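Local structure of Abbfa_003403 (Acinetobacter baumannii, 4ZXH) at residues E578-T586 with V594-N602; G1100-I1111 with L1238-A1249. The protein is a four-domain nonribosomal peptide synthetase module that probably activates an amino acid, carries it on phosphopantetheine, condenses it and releases the product through a thioesterase. All coordinates share one frame; numbering follows the deposited sequence.

Contact 1 (E578-T586 with V594-N602)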
loop_
_atom_site.group_PDB
_atom_site.type_symbol
_atom_site.label_atom_id
_atom_site.label_comp_id
_atom_site.label_asym_id
_atom_site.label_seq_id
_atom_site.Cartn_x
_atom_site.Cartn_y
_atom_site.Cartn_z
ATOM N N GLU A 578 7.369 28.619 -41.244
ATOM C CA GLU A 578 7.529 29.469 -42.425
ATOM C C GLU A 578 7.819 28.679 -43.701
ATOM O O GLU A 578 8.803 28.950 -44.375
ATOM C CB GLU A 578 8.641 30.487 -42.184
ATOM C CG GLU A 578 8.366 31.377 -40.981
ATOM C CD GLU A 578 9.541 32.258 -40.585
ATOM O OE1 GLU A 578 10.693 31.946 -40.963
ATOM O OE2 GLU A 578 9.306 33.267 -39.887
ATOM N N PRO A 579 6.952 27.710 -44.042
ATOM C CA PRO A 579 7.231 26.816 -45.175
ATOM C C PRO A 579 7.101 27.491 -46.538
ATOM O O PRO A 579 6.315 28.434 -46.717
ATOM C CB PRO A 579 6.178 25.715 -45.018
ATOM C CG PRO A 579 5.035 26.388 -44.332
ATOM C CD PRO A 579 5.590 27.519 -43.508
ATOM N N LYS A 580 7.881 26.999 -47.493
ATOM C CA LYS A 580 7.888 27.539 -48.848
ATOM C C LYS A 580 6.550 27.308 -49.514
ATOM O O LYS A 580 6.054 28.161 -50.236
ATOM C CB LYS A 580 8.990 26.883 -49.679
ATOM C CG LYS A 580 9.121 27.407 -51.092
ATOM C CD LYS A 580 9.678 28.811 -51.086
ATOM C CE LYS A 580 10.436 29.145 -52.374
ATOM N NZ LYS A 580 11.852 28.655 -52.327
ATOM N N VAL A 581 5.987 26.130 -49.267
ATOM C CA VAL A 581 4.778 25.681 -49.932
ATOM C C VAL A 581 4.099 24.661 -49.030
ATOM O O VAL A 581 4.739 24.104 -48.138
ATOM C CB VAL A 581 5.089 25.061 -51.328
ATOM C CG1 VAL A 581 5.572 23.628 -51.193
ATOM C CG2 VAL A 581 3.875 25.101 -52.219
ATOM N N ILE A 582 2.804 24.438 -49.239
ATOM C CA ILE A 582 2.082 23.344 -48.571
ATOM C C ILE A 582 1.627 22.346 -49.631
ATOM O O ILE A 582 0.841 22.699 -50.519
ATOM C CB ILE A 582 0.853 23.853 -47.780
ATOM C CG1 ILE A 582 1.283 24.710 -46.581
ATOM C CG2 ILE A 582 -0.018 22.692 -47.334
ATOM C CD1 ILE A 582 0.146 25.521 -45.989
ATOM N N LEU A 583 2.157 21.125 -49.571
ATOM C CA LEU A 583 1.804 20.100 -50.552
ATOM C C LEU A 583 0.635 19.326 -49.986
ATOM O O LEU A 583 0.754 18.684 -48.947
ATOM C CB LEU A 583 2.993 19.173 -50.856
ATOM C CG LEU A 583 2.811 18.013 -51.851
ATOM C CD1 LEU A 583 2.684 18.453 -53.309
ATOM C CD2 LEU A 583 3.934 16.995 -51.686
ATOM N N THR A 584 -0.500 19.411 -50.662
ATOM C CA THR A 584 -1.748 18.849 -50.154
ATOM C C THR A 584 -2.486 18.137 -51.288
ATOM O O THR A 584 -1.939 17.979 -52.370
ATOM C CB THR A 584 -2.617 19.951 -49.550
ATOM O OG1 THR A 584 -3.878 19.411 -49.144
ATOM C CG2 THR A 584 -2.842 21.060 -50.574
ATOM N N GLN A 585 -3.715 17.693 -51.065
ATOM C CA GLN A 585 -4.429 17.010 -52.142
ATOM C C GLN A 585 -5.659 17.809 -52.534
ATOM O O GLN A 585 -6.063 18.711 -51.805
ATOM C CB GLN A 585 -4.801 15.568 -51.749
ATOM C CG GLN A 585 -5.566 15.407 -50.448
ATOM C CD GLN A 585 -5.572 13.971 -49.941
ATOM O OE1 GLN A 585 -4.522 13.406 -49.608
ATOM N NE2 GLN A 585 -6.760 13.367 -49.892
ATOM N N THR A 586 -6.241 17.471 -53.687
ATOM C CA THR A 586 -7.329 18.243 -54.302
ATOM C C THR A 586 -8.427 18.686 -53.339
ATOM O O THR A 586 -8.716 19.880 -53.234
ATOM C CB THR A 586 -7.992 17.441 -55.425
ATOM O OG1 THR A 586 -6.981 16.886 -56.277
ATOM C CG2 THR A 586 -8.939 18.325 -56.231
ATOM N N VAL A 594 -4.743 30.355 -45.254
ATOM C CA VAL A 594 -3.369 30.680 -44.899
ATOM C C VAL A 594 -2.691 31.451 -46.018
ATOM O O VAL A 594 -2.995 31.270 -47.198
ATOM C CB VAL A 594 -2.537 29.408 -44.561
ATOM C CG1 VAL A 594 -2.928 28.859 -43.190
ATOM C CG2 VAL A 594 -2.704 28.344 -45.647
ATOM N N SER A 595 -1.774 32.327 -45.632
ATOM C CA SER A 595 -1.040 33.131 -46.589
ATOM C C SER A 595 0.218 32.387 -47.029
ATOM O O SER A 595 1.336 32.869 -46.857
ATOM C CB SER A 595 -0.698 34.486 -45.975
ATOM O OG SER A 595 -1.881 35.234 -45.731
ATOM N N VAL A 596 0.018 31.194 -47.579
ATOM C CA VAL A 596 1.107 30.318 -47.993
ATOM C C VAL A 596 0.682 29.551 -49.237
ATOM O O VAL A 596 -0.405 28.993 -49.266
ATOM C CB VAL A 596 1.500 29.315 -46.878
ATOM C CG1 VAL A 596 2.414 28.239 -47.420
ATOM C CG2 VAL A 596 2.146 30.024 -45.710
ATOM N N PRO A 597 1.530 29.533 -50.278
ATOM C CA PRO A 597 1.206 28.818 -51.516
ATOM C C PRO A 597 0.874 27.353 -51.288
ATOM O O PRO A 597 1.467 26.711 -50.425
ATOM C CB PRO A 597 2.485 28.958 -52.342
ATOM C CG PRO A 597 3.096 30.205 -51.862
ATOM C CD PRO A 597 2.813 30.254 -50.387
ATOM N N ARG A 598 -0.073 26.839 -52.066
ATOM C CA ARG A 598 -0.491 25.448 -51.961
ATOM C C ARG A 598 -0.256 24.763 -53.302
ATOM O O ARG A 598 -0.423 25.379 -54.345
ATOM C CB ARG A 598 -1.965 25.362 -51.538
ATOM C CG ARG A 598 -2.404 26.558 -50.693
ATOM C CD ARG A 598 -3.823 27.022 -51.035
ATOM N NE ARG A 598 -4.154 28.289 -50.382
ATOM C CZ ARG A 598 -4.986 28.415 -49.350
ATOM N NH1 ARG A 598 -5.587 27.348 -48.830
ATOM N NH2 ARG A 598 -5.215 29.616 -48.830
ATOM N N LEU A 599 0.162 23.503 -53.256
ATOM C CA LEU A 599 0.330 22.675 -54.441
ATOM C C LEU A 599 -0.467 21.379 -54.347
ATOM O O LEU A 599 -0.400 20.658 -53.350
ATOM C CB LEU A 599 1.793 22.331 -54.651
ATOM C CG LEU A 599 2.676 23.391 -55.274
ATOM C CD1 LEU A 599 4.094 22.862 -55.253
ATOM C CD2 LEU A 599 2.216 23.662 -56.675
ATOM N N ASP A 600 -1.210 21.078 -55.400
ATOM C CA ASP A 600 -1.983 19.849 -55.452
ATOM C C ASP A 600 -1.126 18.704 -55.972
ATOM O O ASP A 600 -0.715 18.700 -57.133
ATOM C CB ASP A 600 -3.221 20.047 -56.329
ATOM C CG ASP A 600 -4.097 18.808 -56.408
ATOM O OD1 ASP A 600 -3.792 17.813 -55.710
ATOM O OD2 ASP A 600 -5.097 18.838 -57.173
ATOM N N ILE A 601 -0.883 17.723 -55.114
ATOM C CA ILE A 601 -0.040 16.574 -55.455
ATOM C C ILE A 601 -0.616 15.710 -56.586
ATOM O O ILE A 601 0.115 14.976 -57.253
ATOM C CB ILE A 601 0.203 15.679 -54.221
ATOM C CG1 ILE A 601 1.415 14.778 -54.429
ATOM C CG2 ILE A 601 -1.008 14.838 -53.921
ATOM C CD1 ILE A 601 1.699 13.898 -53.233
ATOM N N ASN A 602 -1.920 15.800 -56.814
ATOM C CA ASN A 602 -2.525 15.039 -57.900
ATOM C C ASN A 602 -2.144 15.612 -59.261
ATOM O O ASN A 602 -2.253 14.926 -60.276
ATOM C CB ASN A 602 -4.047 15.010 -57.753
ATOM C CG ASN A 602 -4.507 14.274 -56.499
ATOM O OD1 ASN A 602 -3.998 13.196 -56.173
ATOM N ND2 ASN A 602 -5.466 14.867 -55.780
#
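Strands 581-584 and 598-600 run parallel, their axes 4.7 Å apart at the closest point, and Ile582, Leu583 and Thr584 pair with Arg598, Leu599 and Asp600. Four backbone hydrogen bonds join them, from Ile582 N to Pro597 O, Leu599 N to Ile582 O, Thr584 N to Leu599 O and Ile601 N to Thr584 O. On one face, CG2 of Val581 lies 3.7 Å from CG of Leu599, the two side chains crossing at about a right angle. Leu583 turns CG anti to its own N (chi1 179°), which brings CD1 within 3.8 Å of Ile601 CB. Helices 509-525 and 543-553 cover this face. On the other face, Ile582 lays CG1 and CD1 across CG1 of Val596, and CD1 also meets Val594 CG2. At the C-terminal end of the pair, Thr586 OG1 donates to Asp600 OD2 (2.9 Å) on the syn side of the carboxylate. The same oxygen accepts from Asn602 ND2 and lies close to the plane of that amide. Asp600 OD1 takes the backbone N of Asn602 from above the carboxylate plane, an Asx turn. Strand 598-600 is the outermost strand of a four-stranded parallel sheet. Backbone bonds and apolar packing hold it to strand 581-584, and the Thr586-Asp600-Asn602 bonds tie its C-terminal end.

Contact 2 (G1100-I1111 with L1238-A1249)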
loop_
_atom_site.group_PDB
_atom_site.type_symbol
_atom_site.label_atom_id
_atom_site.label_comp_id
_atom_site.label_asym_id
_atom_site.label_seq_id
_atom_site.Cartn_x
_atom_site.Cartn_y
_atom_site.Cartn_z
ATOM N N GLY A 1100 -35.510 -12.897 18.140
ATOM C CA GLY A 1100 -35.981 -12.925 16.775
ATOM C C GLY A 1100 -35.059 -12.251 15.762
ATOM O O GLY A 1100 -35.128 -12.567 14.566
ATOM N N LEU A 1101 -34.214 -11.321 16.217
ATOM C CA LEU A 1101 -33.337 -10.601 15.298
ATOM C C LEU A 1101 -32.130 -11.438 14.880
ATOM O O LEU A 1101 -31.454 -11.099 13.906
ATOM C CB LEU A 1101 -32.847 -9.292 15.907
ATOM C CG LEU A 1101 -33.827 -8.144 16.174
ATOM C CD1 LEU A 1101 -33.073 -6.849 16.554
ATOM C CD2 LEU A 1101 -34.804 -7.908 15.019
ATOM N N ILE A 1102 -31.875 -12.536 15.599
ATOM C CA ILE A 1102 -30.687 -13.350 15.353
ATOM C C ILE A 1102 -30.985 -14.791 14.916
ATOM O O ILE A 1102 -30.240 -15.374 14.127
ATOM C CB ILE A 1102 -29.800 -13.382 16.602
ATOM C CG1 ILE A 1102 -29.351 -11.959 16.958
ATOM C CG2 ILE A 1102 -28.605 -14.283 16.388
ATOM C CD1 ILE A 1102 -30.146 -11.330 18.085
ATOM N N GLU A 1103 -32.067 -15.374 15.420
ATOM C CA GLU A 1103 -32.429 -16.735 15.028
ATOM C C GLU A 1103 -33.862 -16.775 14.512
ATOM O O GLU A 1103 -34.743 -16.139 15.079
ATOM C CB GLU A 1103 -32.264 -17.710 16.197
ATOM C CG GLU A 1103 -32.357 -19.169 15.790
ATOM C CD GLU A 1103 -32.547 -20.094 16.977
ATOM O OE1 GLU A 1103 -32.512 -19.604 18.126
ATOM O OE2 GLU A 1103 -32.744 -21.312 16.760
ATOM N N ALA A 1104 -34.098 -17.516 13.437
ATOM C CA ALA A 1104 -35.431 -17.568 12.858
ATOM C C ALA A 1104 -36.452 -18.171 13.829
ATOM O O ALA A 1104 -36.145 -19.120 14.561
ATOM C CB ALA A 1104 -35.404 -18.338 11.561
ATOM N N ASP A 1105 -37.648 -17.580 13.846
ATOM C CA ASP A 1105 -38.798 -18.077 14.608
ATOM C C ASP A 1105 -38.622 -17.945 16.126
ATOM O O ASP A 1105 -39.428 -18.470 16.902
ATOM C CB ASP A 1105 -39.082 -19.546 14.243
ATOM C CG ASP A 1105 -39.453 -19.736 12.766
ATOM O OD1 ASP A 1105 -40.319 -18.992 12.236
ATOM O OD2 ASP A 1105 -38.843 -20.627 12.125
ATOM N N ALA A 1106 -37.579 -17.239 16.552
ATOM C CA ALA A 1106 -37.226 -17.196 17.972
ATOM C C ALA A 1106 -37.901 -16.044 18.718
ATOM O O ALA A 1106 -37.883 -16.014 19.952
ATOM C CB ALA A 1106 -35.709 -17.108 18.141
ATOM N N ALA A 1107 -38.479 -15.101 17.977
ATOM C CA ALA A 1107 -39.213 -14.008 18.601
ATOM C C ALA A 1107 -40.406 -14.567 19.342
ATOM O O ALA A 1107 -41.202 -15.341 18.782
ATOM C CB ALA A 1107 -39.665 -12.993 17.574
ATOM N N GLU A 1108 -40.513 -14.190 20.610
ATOM C CA GLU A 1108 -41.689 -14.501 21.400
ATOM C C GLU A 1108 -42.939 -13.764 20.883
ATOM O O GLU A 1108 -42.845 -12.639 20.374
ATOM C CB GLU A 1108 -41.419 -14.159 22.863
ATOM C CG GLU A 1108 -40.392 -15.085 23.518
ATOM C CD GLU A 1108 -40.828 -16.554 23.512
ATOM O OE1 GLU A 1108 -42.055 -16.828 23.490
ATOM O OE2 GLU A 1108 -39.936 -17.433 23.526
ATOM N N VAL A 1109 -44.105 -14.393 21.018
ATOM C CA VAL A 1109 -45.360 -13.778 20.587
ATOM C C VAL A 1109 -46.329 -13.496 21.739
ATOM O O VAL A 1109 -47.446 -13.015 21.534
ATOM C CB VAL A 1109 -46.081 -14.657 19.555
ATOM C CG1 VAL A 1109 -45.310 -14.665 18.235
ATOM C CG2 VAL A 1109 -46.284 -16.057 20.103
ATOM N N ALA A 1110 -45.910 -13.805 22.953
ATOM C CA ALA A 1110 -46.717 -13.486 24.115
ATOM C C ALA A 1110 -45.870 -12.690 25.088
ATOM O O ALA A 1110 -44.798 -13.144 25.484
ATOM C CB ALA A 1110 -47.242 -14.745 24.765
ATOM N N ILE A 1111 -46.339 -11.506 25.468
ATOM C CA ILE A 1111 -45.574 -10.653 26.376
ATOM C C ILE A 1111 -45.240 -11.384 27.671
ATOM O O ILE A 1111 -44.134 -11.238 28.204
ATOM C CB ILE A 1111 -46.318 -9.341 26.684
ATOM C CG1 ILE A 1111 -45.967 -8.304 25.624
ATOM C CG2 ILE A 1111 -45.899 -8.774 27.988
ATOM C CD1 ILE A 1111 -46.162 -6.898 26.062
ATOM N N LEU A 1238 -36.161 -12.038 9.241
ATOM C CA LEU A 1238 -35.972 -12.032 10.685
ATOM C C LEU A 1238 -36.534 -10.744 11.275
ATOM O O LEU A 1238 -37.212 -10.768 12.303
ATOM C CB LEU A 1238 -34.493 -12.175 11.065
ATOM C CG LEU A 1238 -33.800 -13.486 10.686
ATOM C CD1 LEU A 1238 -32.391 -13.548 11.227
ATOM C CD2 LEU A 1238 -34.616 -14.640 11.196
ATOM N N TYR A 1239 -36.273 -9.623 10.612
ATOM C CA TYR A 1239 -36.632 -8.328 11.173
ATOM C C TYR A 1239 -38.118 -8.077 11.042
ATOM O O TYR A 1239 -38.740 -7.497 11.927
ATOM C CB TYR A 1239 -35.848 -7.190 10.501
ATOM C CG TYR A 1239 -34.345 -7.365 10.577
ATOM C CD1 TYR A 1239 -33.761 -8.127 11.593
ATOM C CD2 TYR A 1239 -33.503 -6.776 9.630
ATOM C CE1 TYR A 1239 -32.381 -8.298 11.662
ATOM C CE2 TYR A 1239 -32.127 -6.941 9.689
ATOM C CZ TYR A 1239 -31.570 -7.703 10.710
ATOM O OH TYR A 1239 -30.205 -7.876 10.774
ATOM N N PHE A 1240 -38.689 -8.503 9.930
ATOM C CA PHE A 1240 -40.115 -8.328 9.726
ATOM C C PHE A 1240 -40.873 -9.263 10.667
ATOM O O PHE A 1240 -41.799 -8.832 11.344
ATOM C CB PHE A 1240 -40.500 -8.582 8.263
ATOM C CG PHE A 1240 -41.914 -8.202 7.939
ATOM C CD1 PHE A 1240 -42.459 -7.038 8.453
ATOM C CD2 PHE A 1240 -42.694 -8.996 7.116
ATOM C CE1 PHE A 1240 -43.763 -6.680 8.167
ATOM C CE2 PHE A 1240 -43.987 -8.648 6.820
ATOM C CZ PHE A 1240 -44.528 -7.481 7.347
ATOM N N ASP A 1241 -40.453 -10.528 10.738
ATOM C CA ASP A 1241 -41.093 -11.511 11.627
ATOM C C ASP A 1241 -41.053 -11.088 13.096
ATOM O O ASP A 1241 -42.048 -11.226 13.818
ATOM C CB ASP A 1241 -40.445 -12.883 11.475
ATOM C CG ASP A 1241 -40.894 -13.616 10.217
ATOM O OD1 ASP A 1241 -41.846 -13.155 9.516
ATOM O OD2 ASP A 1241 -40.280 -14.672 9.936
ATOM N N THR A 1242 -39.908 -10.572 13.540
ATOM C CA THR A 1242 -39.808 -9.994 14.884
ATOM C C THR A 1242 -40.833 -8.876 15.092
ATOM O O THR A 1242 -41.570 -8.864 16.089
ATOM C CB THR A 1242 -38.393 -9.460 15.153
ATOM O OG1 THR A 1242 -37.502 -10.573 15.242
ATOM C CG2 THR A 1242 -38.337 -8.689 16.455
ATOM N N TYR A 1243 -40.882 -7.960 14.133
ATOM C CA TYR A 1243 -41.860 -6.881 14.114
ATOM C C TYR A 1243 -43.293 -7.433 14.238
ATOM O O TYR A 1243 -44.080 -6.963 15.080
ATOM C CB TYR A 1243 -41.684 -6.053 12.831
ATOM C CG TYR A 1243 -42.660 -4.900 12.656
ATOM C CD1 TYR A 1243 -42.459 -3.693 13.319
ATOM C CD2 TYR A 1243 -43.774 -5.014 11.800
ATOM C CE1 TYR A 1243 -43.343 -2.644 13.169
ATOM C CE2 TYR A 1243 -44.660 -3.970 11.628
ATOM C CZ TYR A 1243 -44.432 -2.781 12.319
ATOM O OH TYR A 1243 -45.285 -1.717 12.180
ATOM N N LEU A 1244 -43.626 -8.446 13.433
ATOM C CA LEU A 1244 -44.975 -9.025 13.462
ATOM C C LEU A 1244 -45.251 -9.669 14.814
ATOM O O LEU A 1244 -46.362 -9.583 15.321
ATOM C CB LEU A 1244 -45.171 -10.056 12.336
ATOM C CG LEU A 1244 -45.196 -9.488 10.911
ATOM C CD1 LEU A 1244 -45.216 -10.587 9.897
ATOM C CD2 LEU A 1244 -46.366 -8.551 10.693
ATOM N N ALA A 1245 -44.230 -10.304 15.391
ATOM C CA ALA A 1245 -44.376 -11.056 16.635
ATOM C C ALA A 1245 -44.700 -10.127 17.786
ATOM O O ALA A 1245 -45.580 -10.404 18.613
ATOM C CB ALA A 1245 -43.121 -11.831 16.927
ATOM N N ASN A 1246 -43.989 -9.007 17.832
ATOM C CA ASN A 1246 -44.254 -8.015 18.860
ATOM C C ASN A 1246 -45.632 -7.404 18.661
ATOM O O ASN A 1246 -46.311 -7.073 19.635
ATOM C CB ASN A 1246 -43.167 -6.951 18.862
ATOM C CG ASN A 1246 -41.873 -7.445 19.498
ATOM O OD1 ASN A 1246 -41.880 -8.366 20.329
ATOM N ND2 ASN A 1246 -40.754 -6.824 19.124
ATOM N N GLY A 1247 -46.060 -7.286 17.403
ATOM C CA GLY A 1247 -47.393 -6.780 17.113
ATOM C C GLY A 1247 -48.478 -7.647 17.734
ATOM O O GLY A 1247 -49.339 -7.161 18.460
ATOM N N ILE A 1248 -48.431 -8.940 17.428
ATOM C CA ILE A 1248 -49.333 -9.926 17.993
ATOM C C ILE A 1248 -49.245 -9.939 19.521
ATOM O O ILE A 1248 -50.251 -10.144 20.206
ATOM C CB ILE A 1248 -49.003 -11.320 17.441
ATOM C CG1 ILE A 1248 -49.140 -11.327 15.923
ATOM C CG2 ILE A 1248 -49.900 -12.343 18.014
ATOM C CD1 ILE A 1248 -48.642 -12.620 15.273
ATOM N N ALA A 1249 -48.046 -9.707 20.062
ATOM C CA ALA A 1249 -47.889 -9.685 21.505
ATOM C C ALA A 1249 -48.663 -8.508 22.077
ATOM O O ALA A 1249 -49.431 -8.661 23.036
ATOM C CB ALA A 1249 -46.431 -9.609 21.892
HETATM O O HOH W 1 -37.981 -15.464 11.485
HETATM O O HOH W 2 -40.847 -10.908 20.311
#
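Leu1238 points from helix 1233-1251 into the bend of the loop 1100-1111, and its two methyl groups divide the work. CD1 lies against the backbone oxygens of Leu1101 and Ile1102. CD2 reaches the backbone of Ala1104, 3.5 Å from its CA, and also touches its CB. Ala1104 belongs to a type II beta turn, Glu1103 to Ala1106, that folds past the end of this leucine. Next to it, Leu1101 turns the end of its side chain back to the helix. Its CG stands anti to the carbonyl carbon (chi1 -67°), and CD2 comes 3.6 Å from CD1 of Tyr1239, approaching the ring obliquely. The same methyl touches CB and CG2 of Thr1242; Leu1101 crosses both the tyrosine and the threonine side chains at about a right angle. Gly1100 lies beside Thr1242, whose OG1 donates to Leu1238 O at 3.0 Å. That oxygen also accepts from Thr1242 N, and the two donors come from opposite faces of its carbonyl plane.

Small side chains continue the seam. The methyl groups of Ala1107 and Ala1245 meet at 3.7 Å, and Val1109 CG1 also rests on Ala1245 CB. The methyl group of Ala1249 lies against Val1109 O and Ile1111 CG1, where helix 1111-1125 begins. Two waters bridge the segments. One accepts from Asp1105 N and donates to Asp1241 OD2. The other donates to both Glu1108 O and Asn1246 OD1, while Asn1246 ND2 bonds to Ile1073 O. In this alpha/beta-hydrolase fold, the loop from strand 1093-1096 to helix 1111-1125 thus packs on helix 1233-1251. Apolar contact carries the seam. The segments share no direct hydrogen bond, and their polar links run through the two waters, which pair the loop's backbone groups at Asp1105 and Glu1108.

Contact 1 comes first along the chain and closes before contact 2 opens. Their centres are 86 Å apart and their nearest atoms about 68 Å, so they do not touch. They share no sheet or helix. Contact 1 joins two neighbouring strands of the four-stranded parallel sheet in the AMP-binding (adenylation) region. Contact 2 lies in the thioesterase region, where the loop between strand 1093-1096 and helix 1111-1125 meets helix 1233-1251, which is far off in sequence. The phosphopantetheine attachment region, 981-1044, falls between them in the chain. Each contact therefore belongs to the internal packing of its own region, and neither joins the two regions of this multidomain synthetase.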